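Local coordinates for nodulation protein S (Bradyrhizobium sp., PDB 3OFK) that transfers a methyl group from S-adenosyl-L-methionine to nitrogen, probably during the synthesis of Nod factors, the lipochitooligosaccharide signals of nodulation, at residues V120-V123 with L124-L127; Y126-D129 with M130-R134; L180-V183 with E184-Q187; S9-N12 with T13-L17. All blocks are in the same frame, centred on the assembly; numbering follows the deposited sequence.

In the fold
Contacts 1, 2 and 4 gather round S-adenosyl-L-homocysteine, whereas contact 3 lies apart on an edge strand, 181-189, its centre about 31 Å from that of contact 4. Contact 1 is buried where strand 115-121 gives way to its loop, and combines apolar packing with a water and ligand bonds. Contact 2, partly buried, shares Tyr126 and Leu127 with it and runs on into helix 130-142. Contact 4, at the surface, caps helix 13-21 with much the same set of bonds as contact 2, an amide or carboxylate at the N-cap and a glutamine one turn in. Tyr126 packs on Thr13 and Leu17, joining contacts 1 and 4. Contact 3 relies on a surface salt bridge.

Contact 1: V120-V123 with L124-L127; sequences VAEV and LYYL. With SAH (S-adenosyl-L-homocysteine), chain E.
Tyr125 brings its hydroxyl back to Glu122, and OH lies 3.2 Å from OE1, which sits at the ring edge and in its plane. The same OE1 is held by the backbone N-H of Ala155 on strand 148-155. Tyr125 owes this reach to a CG lodged between its own backbone N and carbonyl carbon (chi1 51°), which folds the ring over the turn. A water links the hydroxyls of Tyr125 and Tyr126 to the backbone carbonyl of Glu122, though its approach to that carbonyl is unusually short. In the backbone, Tyr126 N donates to Val123 O at 3.0 Å (165°), closing the short 3-10 turn.

Among the apolar contacts, CG2 of Val120 meets CG of Leu124 at 3.6 Å, the two side chains crossing at about a right angle, with Phe152 and Met140 packed around both. Separately, between neighbours within 124-127, CE1 of Tyr125 rests 3.7 Å above one face of the Tyr126 ring, near its rim.

The third group of contacts is with the cofactor product. Ala121 O accepts from the amino N of SAH at 2.9 Å, CG2 of Val123 lies 3.5 Å from adenine C4, and CD2 of Tyr126 is 3.7 Å from C8. Backbone and side chains thus follow the ligand from amino acid end to base, as expected of the loop after the fourth strand in the Rossmann-like fold of class I SAM-dependent methyltransferases.

Contact 2: Y126-D129 with M130-R134; sequences YLED and MTQMR. With SAH (S-adenosyl-L-homocysteine), chain E.
Gln132 and Glu128 clasp each other through two bonds. OE1 of the glutamine accepts from Glu128 N at 3.1 Å, the donor standing well above the amide carbonyl plane, while NE2 gives a nearly straight bond (177°) to Glu128 OE1, also 3.1 Å long and reaching it from above the carboxylate plane. Asp129 is the N-cap: its OD1 takes the N-H of Gln132 at 2.9 Å, almost head-on to the C-O bond. A chi1 of 54° folds its carboxylate back over the first turn, where the negative charge should suit the positive end of the helix. Met133 N then bonds to Asp129 O at 3.2 Å, the first regular helical bond. An alanine in place of Gln132 would probably leave Glu128 N without its acceptor and the Glu128 carboxylate free to swing away from the helix.

Beneath this polar clasp, CD1 of Leu127 packs on CG of Met133 at 4.1 Å, and its CD2 lies 3.9 Å from adenine N6 of SAH. Further out, Leu127 and Gln132 touch Leu107 in a neighbouring loop, Met133 leans on Val172 of helix 169-179, and helix 130-142 follows the loop that leads from strand 115-121.

Contact 3: L180-V183 with E184-Q187; sequences LTEV and ERVQ
Glu182 extends with CG anti to its backbone N (chi1 -170°), and Arg185 folds back, its CG set between backbone N and carbonyl carbon (chi1 65°) and its chain bent again at chi3, until carboxylate and guanidinium meet. The arginine grips side-on with two nitrogens: NH2 reaches OE1 of Glu182 at 2.7 Å, and NE reaches OE2 at 2.8 Å. Both oxygens are met on their syn sides and both bonds stay close to the guanidinium plane, the two flat groups being only 22° apart. Two bonds, one to each oxygen, should restrict the rotation of both ends. Ile173 of helix 169-179 touches both side chains.

Residues three apart on a regular strand would point to opposite faces. Here Val183 and Glu184 both pair through their backbones with Arg201 of strand 196-203, so the extra residue resets the alternation. Glu182 and Arg185 therefore emerge on the same side. Glu184 goes the other way, where its OE2 forms a salt bridge with Arg44 of helix 33-46. Val183 and Glu184 opposite Arg201 form a classic beta bulge, which the Glu182-Arg185 salt bridge spans, in the hairpin of strands 181-189 and 196-203, on one of the two edge strands of the mixed sheet.

Contact 4: S9-N12 with T13-L17; sequences SVDN and TYQSL. With SAH (S-adenosyl-L-homocysteine), chain E.
Ser16 N donates to Asn12 O at 3.2 Å and so opens the first turn of helix 13-21, while the chain before it, from Val10 on, doubles back beside that turn. Asn12 is the N-cap: a chi1 of 59° carries its amide over the helix end, where OD1 accepts from Gln15 N at 2.9 Å, the donor tilted from the carbonyl plane. Gln15 answers from its extended side chain, OE1 taking Asp11 N at 3.0 Å. Its amide lies alongside the Asp11 side chain and across that of Asn12, the two amide planes 51° apart.

Val10 slides past Gln15 in the opposite direction, and its CG2 packs on CB of Ser16 at 3.6 Å. A leucine in place of Gln15 would probably leave Asp11 N without its acceptor and let the chain before the helix drift from the first turn.

One turn on, Leu17 faces the cofactor product: CD2 lies 3.5 Å from adenine C8 of SAH, and CG comes as near to ribose O2'. Thr13 touches Tyr126, a pocket residue of the loop after strand 115-121. This is an N-capped helix start, reinforced by a glutamine that reaches the residue before the cap, on a helix that lines the SAH pocket.

Contact 1: V120-V123 with L124-L127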
loop_
_atom_site.group_PDB
_atom_site.type_symbol
_atom_site.label_atom_id
_atom_site.label_comp_id
_atom_site.label_asym_id
_atom_site.label_seq_id
_atom_site.Cartn_x
_atom_site.Cartn_y
_atom_site.Cartn_z
ATOM N N VAL A 120 -1.789 1.084 -2.956
ATOM C CA VAL A 120 -0.364 0.993 -2.656
ATOM C C VAL A 120 -0.108 1.909 -1.493
ATOM O O VAL A 120 0.146 3.120 -1.635
ATOM C CB VAL A 120 0.494 1.283 -3.901
ATOM C CG1 VAL A 120 0.137 2.626 -4.539
ATOM C CG2 VAL A 120 1.979 1.222 -3.575
ATOM N N ALA A 121 -0.202 1.331 -0.303
ATOM C CA ALA A 121 -0.097 2.090 0.944
ATOM C C ALA A 121 1.018 1.544 1.841
ATOM O O ALA A 121 1.046 0.362 2.136
ATOM C CB ALA A 121 -1.467 2.043 1.710
ATOM N N GLU A 122 1.961 2.412 2.228
ATOM C CA GLU A 122 2.962 2.098 3.286
ATOM C C GLU A 122 3.828 0.878 2.901
ATOM O O GLU A 122 4.201 0.056 3.727
ATOM C CB GLU A 122 2.299 1.878 4.631
ATOM C CG GLU A 122 1.246 2.926 5.050
ATOM C CD GLU A 122 1.814 4.341 5.162
ATOM O OE1 GLU A 122 3.044 4.492 5.376
ATOM O OE2 GLU A 122 1.016 5.281 4.979
ATOM N N VAL A 123 4.157 0.829 1.633
ATOM C CA VAL A 123 4.973 -0.249 1.056
ATOM C C VAL A 123 6.170 0.243 0.220
ATOM O O VAL A 123 7.258 -0.327 0.333
ATOM C CB VAL A 123 4.109 -1.205 0.214
ATOM C CG1 VAL A 123 3.393 -0.436 -0.888
ATOM C CG2 VAL A 123 4.974 -2.254 -0.385
ATOM N N LEU A 124 5.998 1.288 -0.591
ATOM C CA LEU A 124 7.048 1.641 -1.573
ATOM C C LEU A 124 8.361 2.111 -0.940
ATOM O O LEU A 124 9.421 1.949 -1.547
ATOM C CB LEU A 124 6.569 2.625 -2.638
ATOM C CG LEU A 124 5.458 2.237 -3.620
ATOM C CD1 LEU A 124 5.114 3.456 -4.543
ATOM C CD2 LEU A 124 5.843 1.039 -4.468
ATOM N N TYR A 125 8.333 2.587 0.303
ATOM C CA TYR A 125 9.594 2.939 0.962
ATOM C C TYR A 125 10.474 1.750 1.375
ATOM O O TYR A 125 11.631 1.938 1.757
ATOM C CB TYR A 125 9.380 3.864 2.155
ATOM C CG TYR A 125 8.348 3.451 3.186
ATOM C CD1 TYR A 125 8.626 2.502 4.164
ATOM C CD2 TYR A 125 7.096 4.067 3.212
ATOM C CE1 TYR A 125 7.662 2.161 5.134
ATOM C CE2 TYR A 125 6.148 3.734 4.165
ATOM C CZ TYR A 125 6.434 2.792 5.110
ATOM O OH TYR A 125 5.466 2.511 6.043
ATOM N N TYR A 126 9.961 0.522 1.301
ATOM C CA TYR A 126 10.838 -0.623 1.575
ATOM C C TYR A 126 11.815 -0.897 0.422
ATOM O O TYR A 126 12.744 -1.658 0.549
ATOM C CB TYR A 126 10.016 -1.879 1.893
ATOM C CG TYR A 126 9.295 -1.770 3.215
ATOM C CD1 TYR A 126 10.000 -1.785 4.417
ATOM C CD2 TYR A 126 7.923 -1.637 3.267
ATOM C CE1 TYR A 126 9.345 -1.670 5.650
ATOM C CE2 TYR A 126 7.271 -1.502 4.478
ATOM C CZ TYR A 126 7.984 -1.525 5.656
ATOM O OH TYR A 126 7.291 -1.396 6.820
ATOM N N LEU A 127 11.611 -0.283 -0.715
ATOM C CA LEU A 127 12.529 -0.511 -1.829
ATOM C C LEU A 127 13.873 0.176 -1.516
ATOM O O LEU A 127 13.933 1.106 -0.714
ATOM C CB LEU A 127 11.916 -0.001 -3.124
ATOM C CG LEU A 127 10.688 -0.795 -3.573
ATOM C CD1 LEU A 127 9.935 0.036 -4.614
ATOM C CD2 LEU A 127 11.082 -2.173 -4.113
HETATM N N SAH E . -0.975 -1.731 2.573
HETATM C CA SAH E . -1.271 -2.167 3.933
HETATM C CB SAH E . -0.056 -2.877 4.525
HETATM C CG SAH E . 1.214 -2.083 4.787
HETATM S SD SAH E . 2.513 -2.989 5.698
HETATM C C SAH E . -1.731 -1.035 4.865
HETATM O O SAH E . -1.590 0.149 4.550
HETATM O OXT SAH E . -2.254 -1.293 5.948
HETATM C "C5'" SAH E . 3.586 -3.271 4.251
HETATM C "C4'" SAH E . 3.399 -4.550 3.459
HETATM O "O4'" SAH E . 4.146 -4.443 2.248
HETATM C "C3'" SAH E . 3.883 -5.810 4.175
HETATM O "O3'" SAH E . 2.923 -6.862 4.006
HETATM C "C2'" SAH E . 5.202 -6.126 3.452
HETATM O "O2'" SAH E . 5.507 -7.499 3.469
HETATM C "C1'" SAH E . 4.884 -5.639 2.065
HETATM N N9 SAH E . 6.011 -5.350 1.149
HETATM C C8 SAH E . 7.202 -4.741 1.452
HETATM N N7 SAH E . 7.918 -4.630 0.313
HETATM C C5 SAH E . 7.213 -5.146 -0.708
HETATM C C6 SAH E . 7.514 -5.211 -2.069
HETATM N N6 SAH E . 8.737 -4.790 -2.495
HETATM N N1 SAH E . 6.592 -5.790 -2.905
HETATM C C2 SAH E . 5.378 -6.240 -2.398
HETATM N N3 SAH E . 5.086 -6.134 -1.041
HETATM C C4 SAH E . 5.989 -5.575 -0.206
HETATM O O HOH W 1 4.505 -0.318 6.134
#

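Contact 2: Y126-D129 with M130-R134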
loop_
_atom_site.group_PDB
_atom_site.type_symbol
_atom_site.label_atom_id
_atom_site.label_comp_id
_atom_site.label_asym_id
_atom_site.label_seq_id
_atom_site.Cartn_x
_atom_site.Cartn_y
_atom_site.Cartn_z
ATOM N N TYR A 126 9.961 0.522 1.301
ATOM C CA TYR A 126 10.838 -0.623 1.575
ATOM C C TYR A 126 11.815 -0.897 0.422
ATOM O O TYR A 126 12.744 -1.658 0.549
ATOM C CB TYR A 126 10.016 -1.879 1.893
ATOM C CG TYR A 126 9.295 -1.770 3.215
ATOM C CD1 TYR A 126 10.000 -1.785 4.417
ATOM C CD2 TYR A 126 7.923 -1.637 3.267
ATOM C CE1 TYR A 126 9.345 -1.670 5.650
ATOM C CE2 TYR A 126 7.271 -1.502 4.478
ATOM C CZ TYR A 126 7.984 -1.525 5.656
ATOM O OH TYR A 126 7.291 -1.396 6.820
ATOM N N LEU A 127 11.611 -0.283 -0.715
ATOM C CA LEU A 127 12.529 -0.511 -1.829
ATOM C C LEU A 127 13.873 0.176 -1.516
ATOM O O LEU A 127 13.933 1.106 -0.714
ATOM C CB LEU A 127 11.916 -0.001 -3.124
ATOM C CG LEU A 127 10.688 -0.795 -3.573
ATOM C CD1 LEU A 127 9.935 0.036 -4.614
ATOM C CD2 LEU A 127 11.082 -2.173 -4.113
ATOM N N GLU A 128 14.948 -0.301 -2.138
ATOM C CA GLU A 128 16.297 0.152 -1.801
ATOM C C GLU A 128 16.706 1.531 -2.308
ATOM O O GLU A 128 17.532 2.191 -1.682
ATOM C CB GLU A 128 17.335 -0.846 -2.327
ATOM C CG GLU A 128 17.217 -2.209 -1.709
ATOM C CD GLU A 128 18.213 -3.169 -2.318
ATOM O OE1 GLU A 128 17.875 -3.817 -3.337
ATOM O OE2 GLU A 128 19.339 -3.256 -1.779
ATOM N N ASP A 129 16.191 1.939 -3.456
ATOM C CA ASP A 129 16.590 3.234 -4.039
ATOM C C ASP A 129 15.515 3.788 -4.935
ATOM O O ASP A 129 14.482 3.135 -5.145
ATOM C CB ASP A 129 17.917 3.075 -4.793
ATOM C CG ASP A 129 17.873 1.964 -5.833
ATOM O OD1 ASP A 129 16.945 1.979 -6.683
ATOM O OD2 ASP A 129 18.786 1.120 -5.820
ATOM N N MET A 130 15.773 4.981 -5.483
ATOM C CA MET A 130 14.818 5.689 -6.347
ATOM C C MET A 130 14.626 5.054 -7.720
ATOM O O MET A 130 13.609 5.293 -8.366
ATOM C CB MET A 130 15.251 7.160 -6.570
ATOM C CG MET A 130 14.717 8.228 -5.595
ATOM S SD MET A 130 13.351 7.753 -4.544
ATOM C CE MET A 130 14.311 7.424 -3.095
ATOM N N THR A 131 15.618 4.318 -8.209
ATOM C CA THR A 131 15.489 3.651 -9.500
ATOM C C THR A 131 14.480 2.507 -9.379
ATOM O O THR A 131 13.608 2.363 -10.237
ATOM C CB THR A 131 16.834 3.131 -10.025
ATOM O OG1 THR A 131 17.741 4.218 -10.219
ATOM C CG2 THR A 131 16.659 2.411 -11.341
ATOM N N GLN A 132 14.579 1.739 -8.298
ATOM C CA GLN A 132 13.561 0.726 -7.979
ATOM C C GLN A 132 12.157 1.312 -7.770
ATOM O O GLN A 132 11.189 0.714 -8.238
ATOM C CB GLN A 132 13.957 -0.099 -6.750
ATOM C CG GLN A 132 15.196 -0.901 -6.960
ATOM C CD GLN A 132 15.608 -1.667 -5.750
ATOM O OE1 GLN A 132 14.843 -1.820 -4.787
ATOM N NE2 GLN A 132 16.809 -2.190 -5.798
ATOM N N MET A 133 12.040 2.462 -7.092
ATOM C CA MET A 133 10.715 3.076 -6.913
ATOM C C MET A 133 10.071 3.430 -8.254
ATOM O O MET A 133 8.919 3.087 -8.488
ATOM C CB MET A 133 10.761 4.304 -6.025
ATOM C CG MET A 133 11.111 4.006 -4.612
ATOM S SD MET A 133 10.526 5.258 -3.425
ATOM C CE MET A 133 11.620 4.795 -2.041
ATOM N N ARG A 134 10.832 4.082 -9.126
ATOM C CA ARG A 134 10.402 4.407 -10.481
ATOM C C ARG A 134 9.996 3.151 -11.249
ATOM O O ARG A 134 8.984 3.153 -11.944
ATOM C CB ARG A 134 11.531 5.098 -11.254
ATOM C CG ARG A 134 11.870 6.479 -10.741
ATOM C CD ARG A 134 12.539 7.346 -11.807
ATOM N NE ARG A 134 12.058 8.727 -11.691
ATOM C CZ ARG A 134 12.492 9.613 -10.788
ATOM N NH1 ARG A 134 11.966 10.835 -10.761
ATOM N NH2 ARG A 134 13.448 9.286 -9.910
HETATM N N SAH E . -0.975 -1.731 2.573
HETATM C CA SAH E . -1.271 -2.167 3.933
HETATM C CB SAH E . -0.056 -2.877 4.525
HETATM C CG SAH E . 1.214 -2.083 4.787
HETATM S SD SAH E . 2.513 -2.989 5.698
HETATM C C SAH E . -1.731 -1.035 4.865
HETATM O O SAH E . -1.590 0.149 4.550
HETATM O OXT SAH E . -2.254 -1.293 5.948
HETATM C "C5'" SAH E . 3.586 -3.271 4.251
HETATM C "C4'" SAH E . 3.399 -4.550 3.459
HETATM O "O4'" SAH E . 4.146 -4.443 2.248
HETATM C "C3'" SAH E . 3.883 -5.810 4.175
HETATM O "O3'" SAH E . 2.923 -6.862 4.006
HETATM C "C2'" SAH E . 5.202 -6.126 3.452
HETATM O "O2'" SAH E . 5.507 -7.499 3.469
HETATM C "C1'" SAH E . 4.884 -5.639 2.065
HETATM N N9 SAH E . 6.011 -5.350 1.149
HETATM C C8 SAH E . 7.202 -4.741 1.452
HETATM N N7 SAH E . 7.918 -4.630 0.313
HETATM C C5 SAH E . 7.213 -5.146 -0.708
HETATM C C6 SAH E . 7.514 -5.211 -2.069
HETATM N N6 SAH E . 8.737 -4.790 -2.495
HETATM N N1 SAH E . 6.592 -5.790 -2.905
HETATM C C2 SAH E . 5.378 -6.240 -2.398
HETATM N N3 SAH E . 5.086 -6.134 -1.041
HETATM C C4 SAH E . 5.989 -5.575 -0.206
#

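Contact 3: L180-V183 with E184-Q187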
loop_
_atom_site.group_PDB
_atom_site.type_symbol
_atom_site.label_atom_id
_atom_site.label_comp_id
_atom_site.label_asym_id
_atom_site.label_seq_id
_atom_site.Cartn_x
_atom_site.Cartn_y
_atom_site.Cartn_z
ATOM N N LEU A 180 0.426 10.274 -14.061
ATOM C CA LEU A 180 -0.985 10.227 -13.648
ATOM C C LEU A 180 -1.485 11.594 -13.222
ATOM O O LEU A 180 -0.690 12.483 -12.944
ATOM C CB LEU A 180 -1.188 9.241 -12.493
ATOM C CG LEU A 180 -0.784 7.779 -12.729
ATOM C CD1 LEU A 180 -0.900 6.978 -11.411
ATOM C CD2 LEU A 180 -1.648 7.162 -13.800
ATOM N N THR A 181 -2.810 11.733 -13.164
ATOM C CA THR A 181 -3.478 12.978 -12.794
ATOM C C THR A 181 -3.968 12.898 -11.335
ATOM O O THR A 181 -4.740 12.010 -10.975
ATOM C CB THR A 181 -4.670 13.265 -13.757
ATOM O OG1 THR A 181 -4.186 13.489 -15.094
ATOM C CG2 THR A 181 -5.493 14.500 -13.317
ATOM N N GLU A 182 -3.497 13.799 -10.482
ATOM C CA GLU A 182 -3.947 13.818 -9.089
ATOM C C GLU A 182 -5.411 14.271 -9.032
ATOM O O GLU A 182 -5.742 15.345 -9.562
ATOM C CB GLU A 182 -3.085 14.738 -8.216
ATOM C CG GLU A 182 -3.394 14.561 -6.725
ATOM C CD GLU A 182 -2.527 15.410 -5.802
ATOM O OE1 GLU A 182 -1.284 15.402 -5.935
ATOM O OE2 GLU A 182 -3.089 16.067 -4.910
ATOM N N VAL A 183 -6.284 13.463 -8.428
ATOM C CA VAL A 183 -7.711 13.814 -8.312
ATOM C C VAL A 183 -8.086 14.327 -6.909
ATOM O O VAL A 183 -9.075 15.056 -6.762
ATOM C CB VAL A 183 -8.662 12.644 -8.689
ATOM C CG1 VAL A 183 -8.188 11.903 -9.927
ATOM C CG2 VAL A 183 -8.842 11.677 -7.537
ATOM N N GLU A 184 -7.309 13.948 -5.892
ATOM C CA GLU A 184 -7.600 14.303 -4.499
ATOM C C GLU A 184 -6.436 13.918 -3.607
ATOM O O GLU A 184 -5.698 13.003 -3.960
ATOM C CB GLU A 184 -8.845 13.541 -4.000
ATOM C CG GLU A 184 -9.341 13.984 -2.619
ATOM C CD GLU A 184 -10.569 13.229 -2.133
ATOM O OE1 GLU A 184 -11.157 12.415 -2.890
ATOM O OE2 GLU A 184 -10.934 13.465 -0.967
ATOM N N ARG A 185 -6.288 14.580 -2.456
ATOM C CA ARG A 185 -5.326 14.135 -1.437
ATOM C C ARG A 185 -5.854 14.365 -0.037
ATOM O O ARG A 185 -6.791 15.138 0.155
ATOM C CB ARG A 185 -3.972 14.828 -1.599
ATOM C CG ARG A 185 -3.996 16.350 -1.371
ATOM C CD ARG A 185 -2.580 16.881 -1.243
ATOM N NE ARG A 185 -1.829 16.569 -2.444
ATOM C CZ ARG A 185 -0.507 16.631 -2.563
ATOM N NH1 ARG A 185 0.258 17.012 -1.547
ATOM N NH2 ARG A 185 0.046 16.305 -3.726
ATOM N N VAL A 186 -5.247 13.695 0.930
ATOM C CA VAL A 186 -5.602 13.858 2.336
ATOM C C VAL A 186 -4.403 13.650 3.195
ATOM O O VAL A 186 -3.586 12.795 2.934
ATOM C CB VAL A 186 -6.661 12.828 2.881
ATOM C CG1 VAL A 186 -7.956 13.529 3.236
ATOM C CG2 VAL A 186 -6.877 11.645 1.932
ATOM N N GLN A 187 -4.358 14.402 4.272
ATOM C CA GLN A 187 -3.356 14.230 5.286
ATOM C C GLN A 187 -3.948 13.457 6.456
ATOM O O GLN A 187 -5.139 13.568 6.745
ATOM C CB GLN A 187 -2.910 15.602 5.752
ATOM C CG GLN A 187 -1.621 15.571 6.500
ATOM C CD GLN A 187 -1.107 16.960 6.777
ATOM O OE1 GLN A 187 -1.614 17.944 6.218
ATOM N NE2 GLN A 187 -0.087 17.053 7.637
#

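Contact 4: S9-N12 with T13-L17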
loop_
_atom_site.group_PDB
_atom_site.type_symbol
_atom_site.label_atom_id
_atom_site.label_comp_id
_atom_site.label_asym_id
_atom_site.label_seq_id
_atom_site.Cartn_x
_atom_site.Cartn_y
_atom_site.Cartn_z
ATOM N N SER A 9 15.753 -3.366 15.258
ATOM C CA SER A 9 16.845 -3.211 14.294
ATOM C C SER A 9 17.306 -4.568 13.755
ATOM O O SER A 9 17.681 -5.462 14.534
ATOM C CB SER A 9 18.026 -2.483 14.937
ATOM O OG SER A 9 18.987 -2.088 13.972
ATOM N N VAL A 10 17.269 -4.688 12.421
ATOM C CA VAL A 10 17.616 -5.928 11.681
ATOM C C VAL A 10 18.687 -5.694 10.572
ATOM O O VAL A 10 19.090 -4.544 10.305
ATOM C CB VAL A 10 16.350 -6.574 11.067
ATOM C CG1 VAL A 10 15.527 -7.242 12.167
ATOM C CG2 VAL A 10 15.545 -5.533 10.291
ATOM N N ASP A 11 19.160 -6.783 9.948
ATOM C CA ASP A 11 20.201 -6.688 8.901
ATOM C C ASP A 11 19.653 -6.307 7.497
ATOM O O ASP A 11 20.376 -5.772 6.659
ATOM C CB ASP A 11 21.000 -7.997 8.838
ATOM C CG ASP A 11 21.898 -8.185 10.054
ATOM O OD1 ASP A 11 21.956 -7.267 10.900
ATOM O OD2 ASP A 11 22.558 -9.238 10.165
ATOM N N ASN A 12 18.381 -6.545 7.254
ATOM C CA ASN A 12 17.826 -6.277 5.954
ATOM C C ASN A 12 16.308 -6.142 6.008
ATOM O O ASN A 12 15.671 -6.423 7.020
ATOM C CB ASN A 12 18.246 -7.373 4.957
ATOM C CG ASN A 12 17.791 -8.770 5.383
ATOM O OD1 ASN A 12 16.595 -9.053 5.506
ATOM N ND2 ASN A 12 18.755 -9.653 5.596
ATOM N N THR A 13 15.736 -5.696 4.907
ATOM C CA THR A 13 14.316 -5.393 4.883
ATOM C C THR A 13 13.491 -6.691 4.984
ATOM O O THR A 13 12.426 -6.698 5.599
ATOM C CB THR A 13 13.952 -4.511 3.643
ATOM O OG1 THR A 13 14.599 -3.234 3.772
ATOM C CG2 THR A 13 12.459 -4.328 3.508
ATOM N N TYR A 14 13.992 -7.794 4.443
ATOM C CA TYR A 14 13.272 -9.057 4.621
ATOM C C TYR A 14 13.049 -9.332 6.117
ATOM O O TYR A 14 11.941 -9.638 6.538
ATOM C CB TYR A 14 13.995 -10.236 3.928
ATOM C CG TYR A 14 13.350 -11.579 4.214
ATOM C CD1 TYR A 14 12.496 -12.181 3.279
ATOM C CD2 TYR A 14 13.581 -12.251 5.436
ATOM C CE1 TYR A 14 11.883 -13.411 3.548
ATOM C CE2 TYR A 14 12.966 -13.479 5.719
ATOM C CZ TYR A 14 12.122 -14.054 4.767
ATOM O OH TYR A 14 11.506 -15.259 5.020
ATOM N N GLN A 15 14.101 -9.224 6.922
ATOM C CA GLN A 15 13.998 -9.552 8.347
ATOM C C GLN A 15 13.078 -8.580 9.096
ATOM O O GLN A 15 12.382 -8.960 10.038
ATOM C CB GLN A 15 15.380 -9.560 8.986
ATOM C CG GLN A 15 16.326 -10.637 8.445
ATOM C CD GLN A 15 17.706 -10.538 9.070
ATOM O OE1 GLN A 15 18.004 -9.577 9.768
ATOM N NE2 GLN A 15 18.550 -11.536 8.823
ATOM N N SER A 16 13.077 -7.327 8.652
ATOM C CA SER A 16 12.213 -6.308 9.196
ATOM C C SER A 16 10.749 -6.707 9.009
ATOM O O SER A 16 9.950 -6.685 9.958
ATOM C CB SER A 16 12.499 -4.972 8.499
ATOM O OG SER A 16 11.606 -3.973 8.940
ATOM N N LEU A 17 10.418 -7.061 7.768
ATOM C CA LEU A 17 9.097 -7.531 7.396
ATOM C C LEU A 17 8.687 -8.786 8.201
ATOM O O LEU A 17 7.597 -8.821 8.793
ATOM C CB LEU A 17 9.093 -7.814 5.887
ATOM C CG LEU A 17 8.556 -6.731 4.945
ATOM C CD1 LEU A 17 8.703 -5.318 5.458
ATOM C CD2 LEU A 17 9.072 -6.844 3.503
HETATM N N SAH E . -0.975 -1.731 2.573
HETATM C CA SAH E . -1.271 -2.167 3.933
HETATM C CB SAH E . -0.056 -2.877 4.525
HETATM C CG SAH E . 1.214 -2.083 4.787
HETATM S SD SAH E . 2.513 -2.989 5.698
HETATM C C SAH E . -1.731 -1.035 4.865
HETATM O O SAH E . -1.590 0.149 4.550
HETATM O OXT SAH E . -2.254 -1.293 5.948
HETATM C "C5'" SAH E . 3.586 -3.271 4.251
HETATM C "C4'" SAH E . 3.399 -4.550 3.459
HETATM O "O4'" SAH E . 4.146 -4.443 2.248
HETATM C "C3'" SAH E . 3.883 -5.810 4.175
HETATM O "O3'" SAH E . 2.923 -6.862 4.006
HETATM C "C2'" SAH E . 5.202 -6.126 3.452
HETATM O "O2'" SAH E . 5.507 -7.499 3.469
HETATM C "C1'" SAH E . 4.884 -5.639 2.065
HETATM N N9 SAH E . 6.011 -5.350 1.149
HETATM C C8 SAH E . 7.202 -4.741 1.452
HETATM N N7 SAH E . 7.918 -4.630 0.313
HETATM C C5 SAH E . 7.213 -5.146 -0.708
HETATM C C6 SAH E . 7.514 -5.211 -2.069
HETATM N N6 SAH E . 8.737 -4.790 -2.495
HETATM N N1 SAH E . 6.592 -5.790 -2.905
HETATM C C2 SAH E . 5.378 -6.240 -2.398
HETATM N N3 SAH E . 5.086 -6.134 -1.041
HETATM C C4 SAH E . 5.989 -5.575 -0.206
#